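Local coordinates for trichothecene 3-O-acetyltransferase TRI101 (Fusarium sporotrichioides, PDB 2ZBA), which acetylates the 3-hydroxyl of trichothecene mycotoxins in the pathway to T-2 toxin, using acetyl-coenzyme A as the acetyl donor, at residues 298-303 / 318-323; 202-207 / 307-312; 46-51 / 150-155. All blocks are in the same frame, centred on the assembly; numbering follows the deposited sequence.

Contact 1: residues 298-303 / 318-323. With COA (coenzyme A), chain E.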
loop_
_atom_site.group_PDB
_atom_site.type_symbol
_atom_site.label_atom_id
_atom_site.label_comp_id
_atom_site.label_asym_id
_atom_site.label_seq_id
_atom_site.Cartn_x
_atom_site.Cartn_y
_atom_site.Cartn_z
ATOM N N CYS A 298 -4.499 11.598 6.742
ATOM C CA CYS A 298 -3.943 11.479 5.395
ATOM C C CYS A 298 -4.412 10.149 4.803
ATOM O O CYS A 298 -4.216 9.090 5.424
ATOM C CB CYS A 298 -2.404 11.536 5.411
ATOM S SG CYS A 298 -1.690 12.735 6.537
ATOM N N ARG A 299 -5.036 10.213 3.624
ATOM C CA ARG A 299 -5.646 9.049 2.948
ATOM C C ARG A 299 -5.104 8.890 1.543
ATOM O O ARG A 299 -5.283 9.777 0.724
ATOM C CB ARG A 299 -7.171 9.231 2.879
ATOM C CG ARG A 299 -7.957 8.009 2.481
ATOM C CD ARG A 299 -9.392 8.420 2.122
ATOM N NE ARG A 299 -10.306 7.279 2.044
ATOM C CZ ARG A 299 -11.572 7.346 1.650
ATOM N NH1 ARG A 299 -12.113 8.509 1.272
ATOM N NH2 ARG A 299 -12.298 6.231 1.619
ATOM N N ALA A 300 -4.461 7.758 1.247
ATOM C CA ALA A 300 -3.959 7.485 -0.106
ATOM C C ALA A 300 -5.077 7.369 -1.176
ATOM O O ALA A 300 -6.184 6.839 -0.932
ATOM C CB ALA A 300 -3.069 6.208 -0.132
ATOM N N VAL A 301 -4.758 7.869 -2.359
ATOM C CA VAL A 301 -5.707 7.875 -3.465
ATOM C C VAL A 301 -4.960 7.470 -4.727
ATOM O O VAL A 301 -3.958 8.072 -5.092
ATOM C CB VAL A 301 -6.498 9.263 -3.614
ATOM C CG1 VAL A 301 -5.587 10.469 -3.466
ATOM C CG2 VAL A 301 -7.263 9.326 -4.944
ATOM N N ASP A 302 -5.434 6.404 -5.361
ATOM C CA ASP A 302 -5.022 6.072 -6.708
ATOM C C ASP A 302 -5.384 7.206 -7.688
ATOM O O ASP A 302 -6.563 7.522 -7.873
ATOM C CB ASP A 302 -5.709 4.762 -7.115
ATOM C CG ASP A 302 -5.386 4.339 -8.522
ATOM O OD1 ASP A 302 -4.432 4.875 -9.101
ATOM O OD2 ASP A 302 -6.106 3.457 -9.049
HETATM N N MSE A 303 -4.367 7.776 -8.340
HETATM C CA MSE A 303 -4.577 8.876 -9.292
HETATM C C MSE A 303 -4.819 8.443 -10.736
HETATM O O MSE A 303 -4.954 9.292 -11.604
HETATM C CB MSE A 303 -3.418 9.883 -9.248
HETATM C CG MSE A 303 -3.461 10.802 -8.037
HETATM SE SE MSE A 303 -5.181 11.650 -7.892
HETATM C CE MSE A 303 -5.124 12.705 -9.630
ATOM N N GLN A 318 -0.071 8.181 -7.431
ATOM C CA GLN A 318 -0.781 8.178 -6.177
ATOM C C GLN A 318 -0.686 9.596 -5.639
ATOM O O GLN A 318 0.248 10.330 -5.989
ATOM C CB GLN A 318 -0.058 7.211 -5.239
ATOM C CG GLN A 318 -0.694 6.976 -3.887
ATOM C CD GLN A 318 0.075 5.944 -3.075
ATOM O OE1 GLN A 318 -0.368 4.797 -2.945
ATOM N NE2 GLN A 318 1.246 6.330 -2.558
ATOM N N ASN A 319 -1.667 9.986 -4.830
ATOM C CA ASN A 319 -1.566 11.171 -3.997
ATOM C C ASN A 319 -2.288 10.836 -2.701
ATOM O O ASN A 319 -2.646 9.676 -2.477
ATOM C CB ASN A 319 -2.212 12.370 -4.714
ATOM C CG ASN A 319 -1.654 13.710 -4.252
ATOM O OD1 ASN A 319 -1.084 13.824 -3.167
ATOM N ND2 ASN A 319 -1.831 14.735 -5.080
HETATM N N MSE A 320 -2.503 11.831 -1.851
HETATM C CA MSE A 320 -3.255 11.652 -0.639
HETATM C C MSE A 320 -4.256 12.794 -0.551
HETATM O O MSE A 320 -4.086 13.845 -1.176
HETATM C CB MSE A 320 -2.331 11.628 0.587
HETATM C CG MSE A 320 -1.303 10.453 0.616
HETATM SE SE MSE A 320 -0.512 10.220 2.376
HETATM C CE MSE A 320 -1.502 8.630 2.975
ATOM N N THR A 321 -5.314 12.587 0.210
ATOM C CA THR A 321 -6.158 13.691 0.614
ATOM C C THR A 321 -5.885 13.940 2.108
ATOM O O THR A 321 -5.576 13.004 2.875
ATOM C CB THR A 321 -7.666 13.445 0.293
ATOM O OG1 THR A 321 -8.161 12.327 1.044
ATOM C CG2 THR A 321 -7.869 13.189 -1.216
ATOM N N TYR A 322 -5.996 15.197 2.510
ATOM C CA TYR A 322 -5.671 15.614 3.867
ATOM C C TYR A 322 -6.858 16.258 4.547
ATOM O O TYR A 322 -7.625 16.995 3.934
ATOM C CB TYR A 322 -4.477 16.558 3.838
ATOM C CG TYR A 322 -3.294 15.953 3.124
ATOM C CD1 TYR A 322 -2.464 15.031 3.766
ATOM C CD2 TYR A 322 -3.024 16.266 1.785
ATOM C CE1 TYR A 322 -1.371 14.442 3.084
ATOM C CE2 TYR A 322 -1.938 15.687 1.109
ATOM C CZ TYR A 322 -1.114 14.788 1.768
ATOM O OH TYR A 322 -0.047 14.231 1.095
ATOM N N HIS A 323 -7.016 15.956 5.827
ATOM C CA HIS A 323 -8.207 16.335 6.555
ATOM C C HIS A 323 -7.779 16.775 7.941
ATOM O O HIS A 323 -7.296 15.968 8.723
ATOM C CB HIS A 323 -9.200 15.155 6.598
ATOM C CG HIS A 323 -9.507 14.583 5.247
ATOM N ND1 HIS A 323 -8.771 13.563 4.686
ATOM C CD2 HIS A 323 -10.425 14.941 4.314
ATOM C CE1 HIS A 323 -9.229 13.309 3.474
ATOM N NE2 HIS A 323 -10.230 14.131 3.225
HETATM N N1A COA E . -24.067 6.896 -5.734
HETATM C C2A COA E . -24.025 5.948 -4.725
HETATM N N3A COA E . -22.880 5.181 -4.556
HETATM C C4A COA E . -21.798 5.355 -5.368
HETATM C C5A COA E . -21.835 6.303 -6.390
HETATM C C6A COA E . -22.985 7.081 -6.573
HETATM N N6A COA E . -23.081 7.919 -7.609
HETATM N N7A COA E . -20.646 6.258 -7.035
HETATM C C8A COA E . -19.872 5.312 -6.450
HETATM N N9A COA E . -20.568 4.747 -5.413
HETATM C C1B COA E . -20.058 3.755 -4.439
HETATM C C2B COA E . -19.898 2.374 -5.066
HETATM O O2B COA E . -21.105 1.644 -5.002
HETATM C C3B COA E . -18.767 1.792 -4.238
HETATM O O3B COA E . -19.285 1.568 -2.953
HETATM P P3B COA E . -19.098 0.229 -2.074
HETATM O O7A COA E . -17.639 -0.172 -2.154
HETATM O O8A COA E . -19.917 -0.898 -2.641
HETATM O O9A COA E . -19.492 0.640 -0.691
HETATM C C4B COA E . -17.875 3.000 -4.046
HETATM O O4B COA E . -18.761 4.103 -3.957
HETATM C C5B COA E . -16.858 3.267 -5.144
HETATM O O5B COA E . -16.299 4.543 -4.848
HETATM P P1A COA E . -14.736 4.850 -5.095
HETATM O O1A COA E . -14.368 4.634 -6.529
HETATM O O2A COA E . -14.326 6.201 -4.559
HETATM O O3A COA E . -13.907 3.684 -4.316
HETATM P P2A COA E . -13.718 3.521 -2.721
HETATM O O4A COA E . -13.967 2.063 -2.401
HETATM O O5A COA E . -14.515 4.479 -1.871
HETATM O O6A COA E . -12.175 3.860 -2.444
HETATM C CBP COA E . -10.259 5.312 -2.312
HETATM C CCP COA E . -11.775 5.196 -2.171
HETATM C CDP COA E . -9.656 4.748 -1.025
HETATM C CEP COA E . -9.896 6.796 -2.492
HETATM C CAP COA E . -9.820 4.478 -3.518
HETATM O OAP COA E . -10.412 4.981 -4.708
HETATM C C9P COA E . -8.326 4.379 -3.725
HETATM O O9P COA E . -7.663 5.398 -4.414
HETATM N N8P COA E . -7.680 3.295 -3.293
HETATM C C7P COA E . -6.236 3.162 -3.462
HETATM C C6P COA E . -5.443 3.867 -2.361
HETATM C C5P COA E . -3.954 3.660 -2.589
HETATM O O5P COA E . -3.348 4.263 -3.509
HETATM N N4P COA E . -3.327 2.820 -1.774
HETATM C C3P COA E . -2.186 2.057 -2.274
HETATM C C2P COA E . -0.897 2.357 -1.516
HETATM S S1P COA E . 0.622 2.199 -2.505
HETATM O O HOH W 1 -10.705 11.110 0.620
#
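Arg299 and Thr321 face each other as an antiparallel hydrogen-bonded pair, N to O at 2.9 Å in both directions, and Val301 pairs with Asn319 in the same way. Between and beyond them lie the non-hydrogen-bonded pairs Cys298–Tyr322, Ala300–Met320 and Asp302–Gln318, so the register alternates without a break.

Apolar contacts occur on the face that carries Cys298, Ala300 and Met320. The selenium of Met320 (selenomethionine) rests 3.8 Å from Cys298 CB. Cys298 SG meets the edge of the Tyr322 ring, 3.7 Å from CD1 and 85° off the ring normal, a sulfur-aromatic contact. Across the other face, Val301 CG1 lies over the Asn319 carbonyl.

Polar links reach further. A water joins Arg299 NH1 to Thr321 OG1, lying in the guanidinium plane at its edge, while NH2 forms salt bridges with Asp270 and Asp271. Asn319 OD1 accepts from the backbone N of Met320 and from Gln220.

Coenzyme A runs beside strand 298-302. Asp302 N donates to its O9P at 2.6 Å, and Ala300 CB packs 3.6 Å from C5P. Chi1 (-176°) sets Gln318 CG anti to the backbone N and chi2 (177°) keeps the chain extended, placing the amide by the thiol end of the cofactor. This edge of a mixed sheet forms part of the coenzyme A site of a BAHD acyltransferase, with Gln318 and Met320 also lining the trichothecene pocket.

Contact 2: residues 202-207 / 307-312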
loop_
_atom_site.group_PDB
_atom_site.type_symbol
_atom_site.label_atom_id
_atom_site.label_comp_id
_atom_site.label_asym_id
_atom_site.label_seq_id
_atom_site.Cartn_x
_atom_site.Cartn_y
_atom_site.Cartn_z
ATOM N N LYS A 202 6.894 9.885 -17.897
ATOM C CA LYS A 202 7.140 11.335 -17.908
ATOM C C LYS A 202 5.881 12.092 -18.313
ATOM O O LYS A 202 5.665 13.229 -17.896
ATOM C CB LYS A 202 8.314 11.691 -18.852
ATOM C CG LYS A 202 9.660 11.035 -18.473
ATOM C CD LYS A 202 10.837 11.508 -19.360
ATOM N N THR A 203 5.028 11.444 -19.094
ATOM C CA THR A 203 3.882 12.112 -19.690
ATOM C C THR A 203 2.599 11.943 -18.890
ATOM O O THR A 203 1.600 12.636 -19.141
ATOM C CB THR A 203 3.659 11.622 -21.154
ATOM O OG1 THR A 203 3.210 10.251 -21.180
ATOM C CG2 THR A 203 4.943 11.766 -21.946
ATOM N N VAL A 204 2.636 11.034 -17.921
ATOM C CA VAL A 204 1.436 10.502 -17.301
ATOM C C VAL A 204 0.671 11.552 -16.464
ATOM O O VAL A 204 -0.565 11.522 -16.370
ATOM C CB VAL A 204 1.761 9.147 -16.550
ATOM C CG1 VAL A 204 2.131 9.352 -15.078
ATOM C CG2 VAL A 204 0.616 8.179 -16.697
ATOM N N VAL A 205 1.424 12.484 -15.879
ATOM C CA VAL A 205 0.871 13.647 -15.184
ATOM C C VAL A 205 1.355 14.879 -15.962
ATOM O O VAL A 205 2.517 15.242 -15.868
ATOM C CB VAL A 205 1.341 13.712 -13.714
ATOM C CG1 VAL A 205 0.729 14.940 -12.990
ATOM C CG2 VAL A 205 0.993 12.406 -12.974
ATOM N N PRO A 206 0.473 15.490 -16.776
ATOM C CA PRO A 206 0.865 16.681 -17.538
ATOM C C PRO A 206 1.298 17.830 -16.638
ATOM O O PRO A 206 0.651 18.117 -15.623
ATOM C CB PRO A 206 -0.422 17.038 -18.310
ATOM C CG PRO A 206 -1.171 15.759 -18.409
ATOM C CD PRO A 206 -0.919 15.102 -17.065
ATOM N N LEU A 207 2.404 18.478 -16.991
ATOM C CA LEU A 207 2.908 19.592 -16.185
ATOM C C LEU A 207 2.068 20.843 -16.447
ATOM O O LEU A 207 1.499 21.001 -17.537
ATOM C CB LEU A 207 4.396 19.840 -16.466
ATOM C CG LEU A 207 5.504 19.266 -15.565
ATOM C CD1 LEU A 207 5.129 18.022 -14.722
ATOM C CD2 LEU A 207 6.751 19.045 -16.396
HETATM N N MSE A 307 -6.614 10.996 -13.415
HETATM C CA MSE A 307 -5.641 11.441 -14.439
HETATM C C MSE A 307 -5.983 11.026 -15.873
HETATM O O MSE A 307 -5.366 11.509 -16.826
HETATM C CB MSE A 307 -4.217 10.955 -14.122
HETATM C CG MSE A 307 -3.477 11.719 -13.035
HETATM SE SE MSE A 307 -3.511 13.703 -13.153
HETATM C CE MSE A 307 -2.971 13.919 -14.790
ATOM N N GLY A 308 -6.967 10.147 -16.027
ATOM C CA GLY A 308 -7.305 9.563 -17.326
ATOM C C GLY A 308 -6.253 8.562 -17.765
ATOM O O GLY A 308 -5.859 8.533 -18.941
ATOM N N VAL A 309 -5.764 7.762 -16.817
ATOM C CA VAL A 309 -4.712 6.785 -17.113
ATOM C C VAL A 309 -5.263 5.397 -16.879
ATOM O O VAL A 309 -6.095 5.216 -16.002
ATOM C CB VAL A 309 -3.436 7.024 -16.245
ATOM C CG1 VAL A 309 -2.447 5.891 -16.407
ATOM C CG2 VAL A 309 -2.785 8.346 -16.633
ATOM N N SER A 310 -4.811 4.418 -17.662
ATOM C CA SER A 310 -5.247 3.047 -17.481
ATOM C C SER A 310 -5.050 2.571 -16.032
ATOM O O SER A 310 -3.991 2.779 -15.442
ATOM C CB SER A 310 -4.483 2.137 -18.428
ATOM O OG SER A 310 -4.545 0.800 -17.994
ATOM N N SER A 311 -6.072 1.920 -15.479
ATOM C CA SER A 311 -5.982 1.264 -14.172
ATOM C C SER A 311 -4.824 0.246 -14.108
ATOM O O SER A 311 -4.360 -0.111 -13.030
ATOM C CB SER A 311 -7.285 0.557 -13.873
ATOM O OG SER A 311 -7.431 -0.526 -14.782
ATOM N N THR A 312 -4.336 -0.189 -15.265
ATOM C CA THR A 312 -3.260 -1.182 -15.318
ATOM C C THR A 312 -1.837 -0.572 -15.398
ATOM O O THR A 312 -0.840 -1.301 -15.432
ATOM C CB THR A 312 -3.505 -2.180 -16.463
ATOM O OG1 THR A 312 -4.827 -2.727 -16.321
#
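Met307, a selenomethionine, has the most surface buried here, and its terminal methyl CE does the touching. Chi2 (-48°) and chi3 (-52°) both bend the chain, bringing CE against the segment 202-207. It meets Pro206 tip to tip, CE to CD at 3.3 Å, a close fit for two carbons. The same methyl also approaches the backbone, 3.7 Å from Val204 O and 3.9 Å from Val205 CA. One methyl therefore contacts three consecutive residues.

Val204 and Val309 supply the second point of contact. Their side chains cross at about a right angle, CG2 to CG2 at 3.4 Å, again a close carbon pair; Val309 CG1 is a looser neighbour of the same Val204 methyl at 3.8 Å. CG2 of Val309 lies anti to its carbonyl carbon, beside the backbone N, and also comes within 3.9 Å of Val204 O. No hydrogen bond crosses between the segments, so the contact is made by apolar side chains and by the backbone atoms Val204 O and Val205 CA.

Gly308, at phi 72°, ends the short helix in a Schellman motif and lies between the two contacting residues of its segment. Both segments are loops: 202-207 follows helix 191-197, with Val205 and Pro206 resting on helix 348-363, while 307-312 leads from helix 304-307 toward strand 318-326.

Contact 3: residues 46-51 / 150-155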
loop_
_atom_site.group_PDB
_atom_site.type_symbol
_atom_site.label_atom_id
_atom_site.label_comp_id
_atom_site.label_asym_id
_atom_site.label_seq_id
_atom_site.Cartn_x
_atom_site.Cartn_y
_atom_site.Cartn_z
ATOM N N THR A 46 7.535 -28.297 -8.642
ATOM C CA THR A 46 6.664 -27.925 -9.758
ATOM C C THR A 46 6.190 -26.459 -9.631
ATOM O O THR A 46 6.101 -25.738 -10.639
ATOM C CB THR A 46 5.445 -28.927 -9.872
ATOM O OG1 THR A 46 5.928 -30.287 -9.971
ATOM C CG2 THR A 46 4.548 -28.615 -11.091
ATOM N N ILE A 47 5.889 -26.032 -8.402
ATOM C CA ILE A 47 5.457 -24.640 -8.117
ATOM C C ILE A 47 6.577 -23.632 -8.436
ATOM O O ILE A 47 6.335 -22.583 -9.046
ATOM C CB ILE A 47 5.001 -24.487 -6.646
ATOM C CG1 ILE A 47 3.679 -25.242 -6.405
ATOM C CG2 ILE A 47 4.875 -22.990 -6.250
ATOM C CD1 ILE A 47 3.397 -25.526 -4.948
ATOM N N VAL A 48 7.799 -23.992 -8.030
ATOM C CA VAL A 48 9.019 -23.222 -8.296
ATOM C C VAL A 48 9.262 -23.079 -9.797
ATOM O O VAL A 48 9.433 -21.961 -10.287
ATOM C CB VAL A 48 10.262 -23.839 -7.581
ATOM C CG1 VAL A 48 11.517 -23.018 -7.827
ATOM C CG2 VAL A 48 10.032 -23.940 -6.083
ATOM N N SER A 49 9.243 -24.198 -10.524
ATOM C CA SER A 49 9.460 -24.189 -11.976
ATOM C C SER A 49 8.428 -23.353 -12.722
ATOM O O SER A 49 8.765 -22.635 -13.677
ATOM C CB SER A 49 9.484 -25.616 -12.533
ATOM O OG SER A 49 10.694 -26.267 -12.183
ATOM N N THR A 50 7.174 -23.459 -12.297
ATOM C CA THR A 50 6.074 -22.699 -12.879
ATOM C C THR A 50 6.266 -21.185 -12.680
ATOM O O THR A 50 5.988 -20.403 -13.588
ATOM C CB THR A 50 4.739 -23.148 -12.275
ATOM O OG1 THR A 50 4.637 -24.569 -12.396
ATOM C CG2 THR A 50 3.548 -22.471 -12.957
ATOM N N LEU A 51 6.751 -20.781 -11.507
ATOM C CA LEU A 51 6.964 -19.358 -11.245
ATOM C C LEU A 51 8.171 -18.827 -12.016
ATOM O O LEU A 51 8.119 -17.732 -12.583
ATOM C CB LEU A 51 7.091 -19.072 -9.745
ATOM C CG LEU A 51 7.369 -17.618 -9.297
ATOM C CD1 LEU A 51 6.309 -16.600 -9.810
ATOM C CD2 LEU A 51 7.478 -17.572 -7.793
ATOM N N LEU A 150 9.441 -17.173 -2.463
ATOM C CA LEU A 150 8.564 -18.314 -2.390
ATOM C C LEU A 150 8.970 -19.093 -1.159
ATOM O O LEU A 150 10.082 -19.614 -1.078
ATOM C CB LEU A 150 8.723 -19.147 -3.658
ATOM C CG LEU A 150 7.611 -20.075 -4.145
ATOM C CD1 LEU A 150 6.254 -19.356 -4.284
ATOM C CD2 LEU A 150 8.053 -20.706 -5.469
ATOM N N ASN A 151 8.090 -19.114 -0.163
ATOM C CA ASN A 151 8.376 -19.784 1.101
ATOM C C ASN A 151 7.630 -21.114 1.145
ATOM O O ASN A 151 6.445 -21.162 0.809
ATOM C CB ASN A 151 7.929 -18.919 2.286
ATOM C CG ASN A 151 8.616 -17.570 2.325
ATOM O OD1 ASN A 151 9.738 -17.448 2.844
ATOM N ND2 ASN A 151 7.938 -16.535 1.791
ATOM N N PHE A 152 8.313 -22.187 1.554
ATOM C CA PHE A 152 7.648 -23.468 1.808
ATOM C C PHE A 152 7.292 -23.523 3.283
ATOM O O PHE A 152 8.155 -23.385 4.134
ATOM C CB PHE A 152 8.550 -24.666 1.476
ATOM C CG PHE A 152 9.097 -24.678 0.071
ATOM C CD1 PHE A 152 8.425 -24.047 -0.980
ATOM C CD2 PHE A 152 10.278 -25.375 -0.206
ATOM C CE1 PHE A 152 8.936 -24.078 -2.283
ATOM C CE2 PHE A 152 10.797 -25.416 -1.493
ATOM C CZ PHE A 152 10.121 -24.766 -2.537
ATOM N N ILE A 153 6.019 -23.700 3.603
ATOM C CA ILE A 153 5.621 -23.870 5.013
ATOM C C ILE A 153 4.881 -25.208 5.175
ATOM O O ILE A 153 4.437 -25.783 4.186
ATOM C CB ILE A 153 4.817 -22.641 5.571
ATOM C CG1 ILE A 153 3.443 -22.518 4.903
ATOM C CG2 ILE A 153 5.606 -21.341 5.339
ATOM C CD1 ILE A 153 2.349 -21.895 5.771
ATOM N N LYS A 154 4.756 -25.707 6.404
ATOM C CA LYS A 154 4.114 -27.006 6.621
ATOM C C LYS A 154 2.648 -26.935 6.156
ATOM O O LYS A 154 1.849 -26.199 6.717
ATOM C CB LYS A 154 4.246 -27.482 8.086
ATOM C CG LYS A 154 5.688 -27.684 8.558
ATOM C CD LYS A 154 5.782 -28.426 9.907
ATOM N N GLY A 155 2.334 -27.676 5.105
ATOM C CA GLY A 155 0.972 -27.786 4.588
ATOM C C GLY A 155 0.613 -26.700 3.578
ATOM O O GLY A 155 -0.533 -26.624 3.118
#
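The Phe152 ring meets Val48 at its edge: CG2 lies near the ring plane, 3.6 Å from CZ and 4.0 Å from CE1. The two side chains cross at about a right angle, so the methyl abuts the rim of the ring instead of covering a face. Phe152 CG stands anti to its own carbonyl carbon (chi1 -55°), and from there the far end of the ring reaches the helix. Outside the two segments, Tyr44 at the start of the same helix stacks with this ring.

Leu150 has the most surface buried by the contact, and its CD2 touches three helix residues. Val48 CG2 is nearest at 3.8 Å, with Leu51 CD2 at 3.9 Å and Ile47 CG2 at 4.0 Å. Leu51 and Leu150 reach toward each other tip to tip, whereas Ile47 and Val48 cross Leu150 obliquely. Such spacings are ordinary for apolar packing, and no hydrogen bond passes between the segments.

The axes of segments 46-51 and 150-153 come within 10.5 Å of each other, and their N-to-C directions differ by 169°, nearly antiparallel. Strands 92-97 and 156-164 flank strand 146-153, and Leu51 also touches helix 170-184. Helix 44-61 is thus laid against one face of a mixed sheet, the alpha/beta layering of the N-terminal domain in this coenzyme A-dependent acyltransferase family, away from the ligand and calcium sites.

In the fold
From the N terminus, contact 3 closes first: helix 44-61 meets strand 146-153, and 98 residues, including strand 92-97, lie in the loop between its segments. Contact 2 opens afterwards at 202-207 and closes at 307-312, with 99 residues between its segments. Contact 1 opens within that interval, at 298-303, and closes beyond it at 318-323, with 14 residues between. Contacts 1 and 2 therefore cross, whereas contact 3 stands in series before both. Contact 1 joins two strands of the seven-stranded sheet, and contact 2, centred 16 Å away, joins the loop after helix 191-197 to the loop between helix 304-307 and strand 318-326; contact 3 belongs to the five-stranded sheet, its centre 36 Å from either.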